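Local atomic coordinates of nucleoside phosphorylase, putative (Trypanosoma brucei, PDB entry 3BJE), a protein that catalyses the reversible phosphorolysis of uridine to uracil and ribose 1-phosphate, working as a homodimer. Residues A[50-55]-A[90-94]; A[57-61]-A[336-340]; A[120-124]-A[134-138]; A[207-211]-A[296-300]. One frame throughout, in Å; residues are numbered along the deposited sequence.

Contact 1: residues A[50-55]-A[90-94]; sequences GDPGRV and VISTG. With R1P (1-O-phosphono-alpha-D-ribofuranose), chain C.
Gly50 (phi/psi -79/-45) leaves strand 45-49, and the chain then turns back over the end of the neighbouring parallel strand 86-92: Gly50 CA lies 4.5 Å from Gly94 CA, Pro52 CA 5.0 Å from Ser92 CA, and Val55 CA 6.2 Å from Val90 CA. Gly50 N gives a hydrogen bond to O2P of the bound R1P (2.9 Å), and Gly50 O accepts a weak one from Gly94 N (3.0 Å). A CB on Gly50 would collide with phosphate O1P, and Gly94 takes a positive phi of 72°, so glycine suits both places. Asp51, chi1 t, points away from the strand and caps the turn that leads into the helix, OD1 accepting from Gly53 N at 2.9 Å; a type I turn closes with Arg54 N to Asp51 O, 2.9 Å. This Gly-Asp-Pro-x-Arg sequence is the phosphate-binding loop of this nucleoside phosphorylase family. Pro52, whose phi of -54° fits the turn, rests its CA on Ser92 CB (3.5 Å); Ser92 OG is hydrogen-bonded to Arg77 N and Glu75 O. Arg54 (chi1-chi3 t, t, m) grips the phosphate in two places, NH1 to O2P at 3.0 Å and NH2 to O3P at 2.8 Å, while Arg74 and His34 of the second subunit also bind R1P. Val55, chi1 t, in helix 54-59, fills the apolar side: its CG1 is 3.9 Å from Val90 CG1 and its CG2 3.6 Å from Ser92 CB.

Contact 2: residues A[57-61]-A[336-340]; sequences VISGY and KRCIK
Residues 57-59 are helical, part of the short helix 54-59, and Tyr61 N hydrogen-bonds to Ile58 O (2.9 Å); residues 336-340 are wholly helical, within helix 329-348. The backbones come nearest at Ile58 CA and Ile339 CA, 6.5 Å apart, against 8.2 Å from Val57 CA to Lys336 CA and 7.5 Å from Tyr61 CA to Lys340 CA. Ile339 (chi1 m, chi2 t) points across and is the centre of the packing: its CD1 meets Val57 CG1 at 3.7 Å, its CG1 meets Ile58 CG1 at 3.9 Å, and its CG2 meets Tyr61 CD1 at 3.7 Å. The branched isoleucine thus meets three residues at once. Tyr61, chi1 m, has its OH 3.3 Å from Lys336 CG; the lysine stem passes the phenol end, and NZ reaches 4.4 Å from Val57 CG1 at the exposed rim. Ile58 also touches strand 45-49 and Ile339 touches Leu146 of the adjacent parallel strand 142-151: two helices side by side against the central sheet, as in the alpha/beta fold of the phosphorylase superfamily.

Contact 3: residues A[120-124]-A[134-138]; sequences WRHRK and PFFDP
Two irregular loop segments, their end-to-end directions 82° apart, are joined by one strong backbone hydrogen bond, Phe136 N to His122 O (2.8 Å, 172°), closing the base of an irregular excursion between strands 119-120 and 142-151; Arg123 CA and Phe135 CA come within 4.8 Å. One water links His122 N (2.9 Å) to Pro134 O (2.7 Å), another Lys124 N (2.9 Å) to Phe136 O (2.6 Å). A cis peptide precedes Pro134. Phe135, chi1 m, receives Lys124 CG over its ring face, a CH-pi contact 4.0 Å from the centroid, and its CD1 lies 3.7 Å from His122 CB (chi1 m). Lysine's long aliphatic stem can lie on the ring while its ammonium extends beyond. Phe136, chi1 t, points toward the other segment, CB 4.1 Å from Arg121 CB. Arg123 (m, t, t) extends so that Pro138 CG sits over one guanidinium face, 3.4 Å from CZ, and forms a salt bridge with Glu112. Phe136 also touches Lys111 and Glu112, so the pair sits against the end of helix 97-112, with Arg121 O accepting from Arg260 of the second subunit and Pro138 against Tyr307, just before strand 308-318.

Contact 4: residues A[207-211]-A[296-300]; sequences YTSMA and SAICY
In the alpha/beta fold of this phosphorylase, helix 295-305 packs here on strand 207-210, a short strand paired antiparallel with strand 161-169; the local axes approach to 7.0 Å and cross at 63°. Strand side chains alternate, Tyr207 and Ser209 pointing toward the helix, Thr208 and Met210 away to helix 186-198. The helical segment starts at Ser296, just after the R1P-binding residues Glu292, Met293 and Glu294. Ser296, chi1 p, brings OG within 3.2 Å of Tyr207 OH, and both hydroxyls are hydrogen-bonded to the carboxylate of Asp171, which explains two polar groups in a buried place. Ala297 CB lies by the phenol end, 4.0 Å from Tyr207 OH, and a small residue fits between it and Val97 and Ile100 of helix 97-112. Ile298 turns its end away from the strand, toward Ile100. Cys299, chi1 m, points at the strand: CB lies 3.4 Å from Ser209 OG and SG 4.2 Å from Ala211 CB, a compact side chain where Ala211 CA is only 5.5 Å from Cys299 CA. A water spans the backbones, donating to Met210 O and Cys299 O, 2.8 Å each. Tyr300, chi1 t, has its OH hydrogen-bonded to Tyr177 O and presents its face to the edge of Tyr207 (chi1 p) in an offset edge-to-face pair, centroids 5.7 Å apart and planes at 74°, with Tyr207 CE1 4.1 Å from Tyr300 CB.

Contacts 1 and 2 share helix 54-59 and touch, Val90 CG2 meeting Ile58 CD1 at 3.7 Å, with centres about 12 Å apart; their segments alternate along the chain, so the phosphate loop and the C-terminal helix 329-348 pack together against the large sheet. Contacts 3 and 4 both fall, in that order, between the two segments of contact 2. Contact 4 reaches the same sheet as contact 1, with centres about 20 Å apart, and its helix follows residues that contribute to the R1P pocket. Contact 3 lies far out, about 29 Å from contact 1 between centres, yet both meet the second subunit, one at the active site and one at a surface loop.

Contact 1: residues A[50-55]-A[90-94]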
loop_
_atom_site.group_PDB
_atom_site.type_symbol
_atom_site.label_atom_id
_atom_site.label_comp_id
_atom_site.label_asym_id
_atom_site.label_seq_id
_atom_site.Cartn_x
_atom_site.Cartn_y
_atom_site.Cartn_z
ATOM N N GLY A 50 1.196 -9.995 -5.950
ATOM C CA GLY A 50 1.454 -9.157 -4.791
ATOM C C GLY A 50 2.682 -9.620 -4.026
ATOM O O GLY A 50 3.518 -8.811 -3.593
ATOM N N ASP A 51 2.765 -10.922 -3.823
ATOM C CA ASP A 51 3.770 -11.544 -2.989
ATOM C C ASP A 51 5.071 -11.732 -3.771
ATOM O O ASP A 51 5.077 -12.425 -4.793
ATOM C CB ASP A 51 3.230 -12.904 -2.546
ATOM C CG ASP A 51 4.156 -13.640 -1.587
ATOM O OD1 ASP A 51 5.283 -13.174 -1.307
ATOM O OD2 ASP A 51 3.755 -14.723 -1.129
ATOM N N PRO A 52 6.174 -11.091 -3.335
ATOM C CA PRO A 52 7.443 -11.310 -4.032
ATOM C C PRO A 52 7.840 -12.778 -4.155
ATOM O O PRO A 52 8.490 -13.146 -5.124
ATOM C CB PRO A 52 8.469 -10.528 -3.184
ATOM C CG PRO A 52 7.789 -10.183 -1.938
ATOM C CD PRO A 52 6.326 -10.130 -2.224
ATOM N N GLY A 53 7.451 -13.602 -3.191
ATOM C CA GLY A 53 7.738 -15.042 -3.268
ATOM C C GLY A 53 7.155 -15.724 -4.500
ATOM O O GLY A 53 7.699 -16.729 -4.979
ATOM N N ARG A 54 6.067 -15.185 -5.042
ATOM C CA ARG A 54 5.389 -15.833 -6.176
ATOM C C ARG A 54 6.133 -15.636 -7.506
ATOM O O ARG A 54 5.832 -16.302 -8.499
ATOM C CB ARG A 54 3.947 -15.319 -6.298
ATOM C CG ARG A 54 3.026 -16.210 -7.155
ATOM C CD ARG A 54 1.538 -15.801 -7.082
ATOM N NE ARG A 54 1.083 -15.661 -5.698
ATOM C CZ ARG A 54 0.399 -14.628 -5.204
ATOM N NH1 ARG A 54 0.013 -13.610 -5.967
ATOM N NH2 ARG A 54 0.093 -14.617 -3.914
ATOM N N VAL A 55 7.093 -14.717 -7.534
ATOM C CA VAL A 55 7.829 -14.407 -8.750
ATOM C C VAL A 55 8.619 -15.636 -9.215
ATOM O O VAL A 55 8.591 -15.993 -10.389
ATOM C CB VAL A 55 8.779 -13.202 -8.550
ATOM C CG1 VAL A 55 9.775 -13.084 -9.696
ATOM C CG2 VAL A 55 7.970 -11.898 -8.411
ATOM N N VAL A 90 7.216 -11.152 -15.194
ATOM C CA VAL A 90 6.445 -11.248 -13.934
ATOM C C VAL A 90 7.051 -10.213 -12.988
ATOM O O VAL A 90 8.280 -10.110 -12.901
ATOM C CB VAL A 90 6.430 -12.675 -13.312
ATOM C CG1 VAL A 90 7.832 -13.237 -13.103
ATOM C CG2 VAL A 90 5.614 -12.688 -11.996
ATOM N N ILE A 91 6.179 -9.427 -12.347
ATOM C CA ILE A 91 6.556 -8.378 -11.411
ATOM C C ILE A 91 5.763 -8.541 -10.118
ATOM O O ILE A 91 4.523 -8.675 -10.167
ATOM C CB ILE A 91 6.240 -6.962 -11.962
ATOM C CG1 ILE A 91 7.046 -6.698 -13.233
ATOM C CG2 ILE A 91 6.518 -5.893 -10.907
ATOM C CD1 ILE A 91 6.688 -5.395 -13.943
ATOM N N SER A 92 6.458 -8.536 -8.982
ATOM C CA SER A 92 5.778 -8.397 -7.713
ATOM C C SER A 92 5.615 -6.922 -7.370
ATOM O O SER A 92 6.555 -6.147 -7.492
ATOM C CB SER A 92 6.500 -9.120 -6.568
ATOM O OG SER A 92 7.807 -8.620 -6.320
ATOM N N THR A 93 4.412 -6.579 -6.926
ATOM C CA THR A 93 4.082 -5.207 -6.622
ATOM C C THR A 93 4.069 -4.907 -5.138
ATOM O O THR A 93 4.074 -3.745 -4.749
ATOM C CB THR A 93 2.696 -4.879 -7.180
ATOM O OG1 THR A 93 1.713 -5.687 -6.529
ATOM C CG2 THR A 93 2.624 -5.137 -8.694
ATOM N N GLY A 94 4.055 -5.945 -4.311
ATOM C CA GLY A 94 3.730 -5.773 -2.903
ATOM C C GLY A 94 2.245 -5.479 -2.785
ATOM O O GLY A 94 1.504 -5.549 -3.759
HETATM C C5 R1P C . -3.091 -9.431 1.371
HETATM O O5 R1P C . -2.838 -10.642 2.098
HETATM C C4 R1P C . -2.539 -9.527 -0.039
HETATM O O4 R1P C . -2.974 -10.731 -0.695
HETATM C C1 R1P C . -3.703 -10.422 -1.888
HETATM C C2 R1P C . -4.208 -8.991 -1.638
HETATM O O2 R1P C . -4.678 -8.254 -2.791
HETATM C C3 R1P C . -3.007 -8.377 -0.914
HETATM O O3 R1P C . -1.942 -8.024 -1.813
HETATM O O1 R1P C . -2.921 -10.597 -3.117
HETATM P P R1P C . -1.446 -11.233 -3.297
HETATM O O1P R1P C . -0.619 -10.202 -2.515
HETATM O O2P R1P C . -1.214 -11.195 -4.798
HETATM O O3P R1P C . -1.394 -12.588 -2.669
#

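Contact 2: residues A[57-61]-A[336-340]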
loop_
_atom_site.group_PDB
_atom_site.type_symbol
_atom_site.label_atom_id
_atom_site.label_comp_id
_atom_site.label_asym_id
_atom_site.label_seq_id
_atom_site.Cartn_x
_atom_site.Cartn_y
_atom_site.Cartn_z
ATOM N N VAL A 57 8.059 -18.777 -8.450
ATOM C CA VAL A 57 7.143 -19.848 -8.799
ATOM C C VAL A 57 6.696 -19.674 -10.254
ATOM O O VAL A 57 6.703 -20.626 -11.045
ATOM C CB VAL A 57 5.910 -19.904 -7.856
ATOM C CG1 VAL A 57 5.110 -21.170 -8.138
ATOM C CG2 VAL A 57 6.334 -19.838 -6.385
ATOM N N ILE A 58 6.335 -18.448 -10.615
ATOM C CA ILE A 58 5.889 -18.142 -11.965
ATOM C C ILE A 58 7.029 -18.271 -12.982
ATOM O O ILE A 58 6.850 -18.853 -14.041
ATOM C CB ILE A 58 5.250 -16.741 -12.044
ATOM C CG1 ILE A 58 3.935 -16.760 -11.273
ATOM C CG2 ILE A 58 5.004 -16.337 -13.491
ATOM C CD1 ILE A 58 3.262 -15.393 -11.157
ATOM N N SER A 59 8.198 -17.743 -12.670
ATOM C CA SER A 59 9.281 -17.738 -13.668
ATOM C C SER A 59 9.754 -19.150 -13.962
ATOM O O SER A 59 10.317 -19.405 -15.028
ATOM C CB SER A 59 10.452 -16.855 -13.245
ATOM O OG SER A 59 11.129 -17.389 -12.136
ATOM N N GLY A 60 9.506 -20.067 -13.032
ATOM C CA GLY A 60 9.806 -21.481 -13.247
ATOM C C GLY A 60 9.013 -22.092 -14.389
ATOM O O GLY A 60 9.403 -23.121 -14.927
ATOM N N TYR A 61 7.899 -21.463 -14.753
ATOM C CA TYR A 61 7.068 -21.909 -15.875
ATOM C C TYR A 61 7.480 -21.286 -17.205
ATOM O O TYR A 61 6.970 -21.675 -18.248
ATOM C CB TYR A 61 5.583 -21.598 -15.613
ATOM C CG TYR A 61 4.979 -22.463 -14.539
ATOM C CD1 TYR A 61 5.053 -22.096 -13.210
ATOM C CD2 TYR A 61 4.344 -23.662 -14.856
ATOM C CE1 TYR A 61 4.512 -22.887 -12.210
ATOM C CE2 TYR A 61 3.792 -24.469 -13.862
ATOM C CZ TYR A 61 3.878 -24.072 -12.539
ATOM O OH TYR A 61 3.341 -24.865 -11.547
ATOM N N LYS A 336 -0.610 -23.350 -8.826
ATOM C CA LYS A 336 0.108 -23.940 -9.957
ATOM C C LYS A 336 -0.790 -24.029 -11.200
ATOM O O LYS A 336 -0.362 -23.685 -12.296
ATOM C CB LYS A 336 0.700 -25.307 -9.587
ATOM C CG LYS A 336 1.860 -25.184 -8.609
ATOM C CD LYS A 336 2.552 -26.502 -8.323
ATOM C CE LYS A 336 3.303 -26.448 -6.977
ATOM N NZ LYS A 336 4.131 -25.212 -6.799
ATOM N N ARG A 337 -2.043 -24.437 -11.020
ATOM C CA ARG A 337 -2.986 -24.501 -12.146
ATOM C C ARG A 337 -3.244 -23.111 -12.704
ATOM O O ARG A 337 -3.301 -22.911 -13.906
ATOM C CB ARG A 337 -4.323 -25.109 -11.720
ATOM C CG ARG A 337 -4.239 -26.560 -11.292
ATOM C CD ARG A 337 -5.634 -27.133 -11.094
ATOM N NE ARG A 337 -6.270 -26.613 -9.885
ATOM C CZ ARG A 337 -6.167 -27.164 -8.678
ATOM N NH1 ARG A 337 -5.467 -28.278 -8.470
ATOM N NH2 ARG A 337 -6.791 -26.599 -7.655
ATOM N N CYS A 338 -3.416 -22.145 -11.811
ATOM C CA CYS A 338 -3.815 -20.810 -12.217
ATOM C C CYS A 338 -2.667 -20.060 -12.881
ATOM O O CYS A 338 -2.909 -19.226 -13.754
ATOM C CB CYS A 338 -4.363 -20.033 -11.024
ATOM S SG CYS A 338 -5.931 -20.737 -10.456
ATOM N N ILE A 339 -1.434 -20.339 -12.458
ATOM C CA ILE A 339 -0.268 -19.741 -13.110
ATOM C C ILE A 339 -0.262 -20.129 -14.585
ATOM O O ILE A 339 -0.104 -19.275 -15.452
ATOM C CB ILE A 339 1.062 -20.139 -12.451
ATOM C CG1 ILE A 339 1.196 -19.474 -11.078
ATOM C CG2 ILE A 339 2.265 -19.731 -13.339
ATOM C CD1 ILE A 339 2.277 -20.089 -10.207
ATOM N N LYS A 340 -0.441 -21.417 -14.869
ATOM C CA LYS A 340 -0.449 -21.877 -16.251
ATOM C C LYS A 340 -1.596 -21.250 -17.033
ATOM O O LYS A 340 -1.426 -20.812 -18.165
ATOM C CB LYS A 340 -0.553 -23.403 -16.329
ATOM C CG LYS A 340 -0.337 -23.907 -17.734
ATOM C CD LYS A 340 -0.401 -25.424 -17.820
ATOM C CE LYS A 340 -0.219 -25.899 -19.262
ATOM N NZ LYS A 340 -1.187 -25.242 -20.186
#

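Contact 3: residues A[120-124]-A[134-138]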
loop_
_atom_site.group_PDB
_atom_site.type_symbol
_atom_site.label_atom_id
_atom_site.label_comp_id
_atom_site.label_asym_id
_atom_site.label_seq_id
_atom_site.Cartn_x
_atom_site.Cartn_y
_atom_site.Cartn_z
ATOM N N TRP A 120 8.976 11.773 -24.567
ATOM C CA TRP A 120 7.904 10.790 -24.577
ATOM C C TRP A 120 7.551 10.404 -26.009
ATOM O O TRP A 120 7.541 11.232 -26.914
ATOM C CB TRP A 120 6.671 11.317 -23.823
ATOM C CG TRP A 120 6.923 11.447 -22.356
ATOM C CD1 TRP A 120 7.458 12.524 -21.705
ATOM C CD2 TRP A 120 6.689 10.452 -21.350
ATOM N NE1 TRP A 120 7.561 12.267 -20.361
ATOM C CE2 TRP A 120 7.098 11.004 -20.116
ATOM C CE3 TRP A 120 6.164 9.152 -21.366
ATOM C CZ2 TRP A 120 7.015 10.304 -18.922
ATOM C CZ3 TRP A 120 6.076 8.451 -20.163
ATOM C CH2 TRP A 120 6.504 9.029 -18.961
ATOM N N ARG A 121 7.269 9.126 -26.204
ATOM C CA ARG A 121 6.940 8.606 -27.515
ATOM C C ARG A 121 5.613 9.164 -27.994
ATOM O O ARG A 121 4.720 9.428 -27.191
ATOM C CB ARG A 121 6.862 7.080 -27.446
ATOM C CG ARG A 121 8.192 6.405 -27.097
ATOM C CD ARG A 121 8.078 4.884 -27.075
ATOM N NE ARG A 121 9.287 4.304 -26.504
ATOM C CZ ARG A 121 10.455 4.203 -27.135
ATOM N NH1 ARG A 121 10.595 4.611 -28.392
ATOM N NH2 ARG A 121 11.499 3.681 -26.503
ATOM N N HIS A 122 5.478 9.337 -29.307
ATOM C CA HIS A 122 4.237 9.826 -29.882
ATOM C C HIS A 122 3.207 8.722 -29.855
ATOM O O HIS A 122 3.546 7.537 -29.924
ATOM C CB HIS A 122 4.393 10.246 -31.347
ATOM C CG HIS A 122 5.467 11.253 -31.586
ATOM N ND1 HIS A 122 5.469 12.491 -30.987
ATOM C CD2 HIS A 122 6.571 11.206 -32.368
ATOM C CE1 HIS A 122 6.534 13.165 -31.387
ATOM N NE2 HIS A 122 7.216 12.411 -32.231
ATOM N N ARG A 123 1.948 9.137 -29.792
ATOM C CA ARG A 123 0.817 8.251 -30.013
ATOM C C ARG A 123 -0.019 8.814 -31.149
ATOM O O ARG A 123 -0.007 10.020 -31.403
ATOM C CB ARG A 123 -0.037 8.170 -28.768
ATOM C CG ARG A 123 0.597 7.452 -27.614
ATOM C CD ARG A 123 -0.405 7.387 -26.522
ATOM N NE ARG A 123 0.031 6.641 -25.348
ATOM C CZ ARG A 123 -0.812 6.282 -24.384
ATOM N NH1 ARG A 123 -2.111 6.540 -24.498
ATOM N NH2 ARG A 123 -0.371 5.612 -23.337
ATOM N N LYS A 124 -0.750 7.938 -31.828
ATOM C CA LYS A 124 -1.611 8.364 -32.928
ATOM C C LYS A 124 -2.621 9.391 -32.424
ATOM O O LYS A 124 -3.217 9.219 -31.363
ATOM C CB LYS A 124 -2.314 7.165 -33.565
ATOM C CG LYS A 124 -1.363 6.282 -34.365
ATOM C CD LYS A 124 -2.092 5.384 -35.353
ATOM C CE LYS A 124 -1.103 4.596 -36.212
ATOM N NZ LYS A 124 -1.773 3.793 -37.276
ATOM N N PRO A 134 7.564 7.790 -35.275
ATOM C CA PRO A 134 6.879 6.522 -35.006
ATOM C C PRO A 134 5.844 6.688 -33.898
ATOM O O PRO A 134 5.902 7.666 -33.145
ATOM C CB PRO A 134 8.003 5.590 -34.527
ATOM C CG PRO A 134 9.277 6.275 -34.831
ATOM C CD PRO A 134 8.989 7.736 -34.903
ATOM N N PHE A 135 4.904 5.749 -33.812
ATOM C CA PHE A 135 3.875 5.796 -32.779
ATOM C C PHE A 135 3.937 4.592 -31.863
ATOM O O PHE A 135 4.154 3.460 -32.304
ATOM C CB PHE A 135 2.489 5.873 -33.403
ATOM C CG PHE A 135 2.304 7.063 -34.287
ATOM C CD1 PHE A 135 2.259 8.340 -33.747
ATOM C CD2 PHE A 135 2.185 6.909 -35.663
ATOM C CE1 PHE A 135 2.098 9.447 -34.558
ATOM C CE2 PHE A 135 2.015 8.008 -36.481
ATOM C CZ PHE A 135 1.972 9.280 -35.930
ATOM N N PHE A 136 3.747 4.851 -30.575
ATOM C CA PHE A 136 3.575 3.785 -29.615
ATOM C C PHE A 136 2.100 3.397 -29.549
ATOM O O PHE A 136 1.241 4.266 -29.406
ATOM C CB PHE A 136 4.050 4.237 -28.241
ATOM C CG PHE A 136 3.944 3.178 -27.203
ATOM C CD1 PHE A 136 4.931 2.211 -27.086
ATOM C CD2 PHE A 136 2.854 3.148 -26.331
ATOM C CE1 PHE A 136 4.838 1.222 -26.127
ATOM C CE2 PHE A 136 2.750 2.155 -25.377
ATOM C CZ PHE A 136 3.742 1.194 -25.267
ATOM N N ASP A 137 1.825 2.096 -29.655
ATOM C CA ASP A 137 0.465 1.549 -29.545
ATOM C C ASP A 137 0.227 0.998 -28.132
ATOM O O ASP A 137 0.677 -0.098 -27.809
ATOM C CB ASP A 137 0.273 0.427 -30.563
ATOM C CG ASP A 137 -1.139 -0.138 -30.571
ATOM O OD1 ASP A 137 -1.972 0.250 -29.723
ATOM O OD2 ASP A 137 -1.418 -0.981 -31.448
ATOM N N PRO A 138 -0.526 1.740 -27.297
ATOM C CA PRO A 138 -0.784 1.294 -25.929
ATOM C C PRO A 138 -1.502 -0.044 -25.831
ATOM O O PRO A 138 -1.372 -0.722 -24.817
ATOM C CB PRO A 138 -1.657 2.404 -25.332
ATOM C CG PRO A 138 -1.592 3.524 -26.279
ATOM C CD PRO A 138 -1.202 3.010 -27.603
HETATM O O HOH W 1 7.412 7.946 -30.907
HETATM O O HOH W 2 -0.683 5.220 -30.922
#

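Contact 4: residues A[207-211]-A[296-300]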
loop_
_atom_site.group_PDB
_atom_site.type_symbol
_atom_site.label_atom_id
_atom_site.label_comp_id
_atom_site.label_asym_id
_atom_site.label_seq_id
_atom_site.Cartn_x
_atom_site.Cartn_y
_atom_site.Cartn_z
ATOM N N TYR A 207 -15.026 4.679 -6.392
ATOM C CA TYR A 207 -14.979 4.728 -7.830
ATOM C C TYR A 207 -15.171 3.330 -8.417
ATOM O O TYR A 207 -15.321 2.358 -7.679
ATOM C CB TYR A 207 -13.700 5.366 -8.323
ATOM C CG TYR A 207 -12.410 4.652 -8.021
ATOM C CD1 TYR A 207 -11.797 3.846 -8.977
ATOM C CD2 TYR A 207 -11.772 4.814 -6.796
ATOM C CE1 TYR A 207 -10.602 3.199 -8.710
ATOM C CE2 TYR A 207 -10.568 4.172 -6.516
ATOM C CZ TYR A 207 -9.983 3.369 -7.491
ATOM O OH TYR A 207 -8.757 2.766 -7.275
ATOM N N THR A 208 -15.243 3.254 -9.747
ATOM C CA THR A 208 -15.387 1.990 -10.438
ATOM C C THR A 208 -14.404 1.897 -11.590
ATOM O O THR A 208 -13.845 2.904 -12.038
ATOM C CB THR A 208 -16.815 1.824 -10.991
ATOM O OG1 THR A 208 -17.111 2.907 -11.874
ATOM C CG2 THR A 208 -17.880 1.793 -9.850
ATOM N N SER A 209 -14.225 0.683 -12.080
ATOM C CA SER A 209 -13.509 0.440 -13.338
ATOM C C SER A 209 -13.941 -0.910 -13.924
ATOM O O SER A 209 -14.938 -1.513 -13.500
ATOM C CB SER A 209 -11.991 0.495 -13.113
ATOM O OG SER A 209 -11.271 0.579 -14.341
ATOM N N MET A 210 -13.198 -1.365 -14.922
ATOM C CA MET A 210 -13.503 -2.631 -15.565
ATOM C C MET A 210 -12.218 -3.160 -16.185
ATOM O O MET A 210 -11.431 -2.394 -16.741
ATOM C CB MET A 210 -14.563 -2.432 -16.648
ATOM C CG MET A 210 -15.161 -3.734 -17.178
ATOM S SD MET A 210 -16.310 -3.521 -18.568
ATOM C CE MET A 210 -15.231 -2.817 -19.795
ATOM N N ALA A 211 -12.016 -4.465 -16.080
ATOM C CA ALA A 211 -10.968 -5.151 -16.841
ATOM C C ALA A 211 -11.294 -5.044 -18.322
ATOM O O ALA A 211 -12.469 -5.008 -18.717
ATOM C CB ALA A 211 -10.886 -6.618 -16.428
ATOM N N SER A 296 -8.805 -2.587 -8.447
ATOM C CA SER A 296 -9.456 -1.355 -8.877
ATOM C C SER A 296 -8.471 -0.416 -9.579
ATOM O O SER A 296 -8.758 0.061 -10.685
ATOM C CB SER A 296 -10.066 -0.626 -7.680
ATOM O OG SER A 296 -9.078 -0.370 -6.696
ATOM N N ALA A 297 -7.309 -0.160 -8.962
ATOM C CA ALA A 297 -6.313 0.778 -9.533
ATOM C C ALA A 297 -5.625 0.182 -10.764
ATOM O O ALA A 297 -5.279 0.894 -11.707
ATOM C CB ALA A 297 -5.252 1.178 -8.492
ATOM N N ILE A 298 -5.383 -1.117 -10.761
ATOM C CA ILE A 298 -4.838 -1.751 -11.955
ATOM C C ILE A 298 -5.742 -1.479 -13.125
ATOM O O ILE A 298 -5.290 -1.105 -14.205
ATOM C CB ILE A 298 -4.716 -3.277 -11.774
ATOM C CG1 ILE A 298 -3.596 -3.591 -10.805
ATOM C CG2 ILE A 298 -4.477 -3.990 -13.114
ATOM C CD1 ILE A 298 -3.575 -5.064 -10.379
ATOM N N CYS A 299 -7.040 -1.742 -12.945
ATOM C CA CYS A 299 -7.996 -1.532 -14.023
ATOM C C CYS A 299 -8.106 -0.054 -14.437
ATOM O O CYS A 299 -8.099 0.289 -15.623
ATOM C CB CYS A 299 -9.360 -2.079 -13.622
ATOM S SG CYS A 299 -9.394 -3.889 -13.560
ATOM N N TYR A 300 -8.260 0.812 -13.452
ATOM C CA TYR A 300 -8.471 2.234 -13.726
ATOM C C TYR A 300 -7.271 2.907 -14.379
ATOM O O TYR A 300 -7.403 3.603 -15.392
ATOM C CB TYR A 300 -8.842 2.977 -12.443
ATOM C CG TYR A 300 -9.212 4.422 -12.696
ATOM C CD1 TYR A 300 -10.528 4.808 -12.910
ATOM C CD2 TYR A 300 -8.231 5.401 -12.752
ATOM C CE1 TYR A 300 -10.849 6.135 -13.172
ATOM C CE2 TYR A 300 -8.536 6.733 -13.002
ATOM C CZ TYR A 300 -9.852 7.093 -13.226
ATOM O OH TYR A 300 -10.179 8.402 -13.481
HETATM O O HOH W 3 -8.709 -1.889 -17.288
#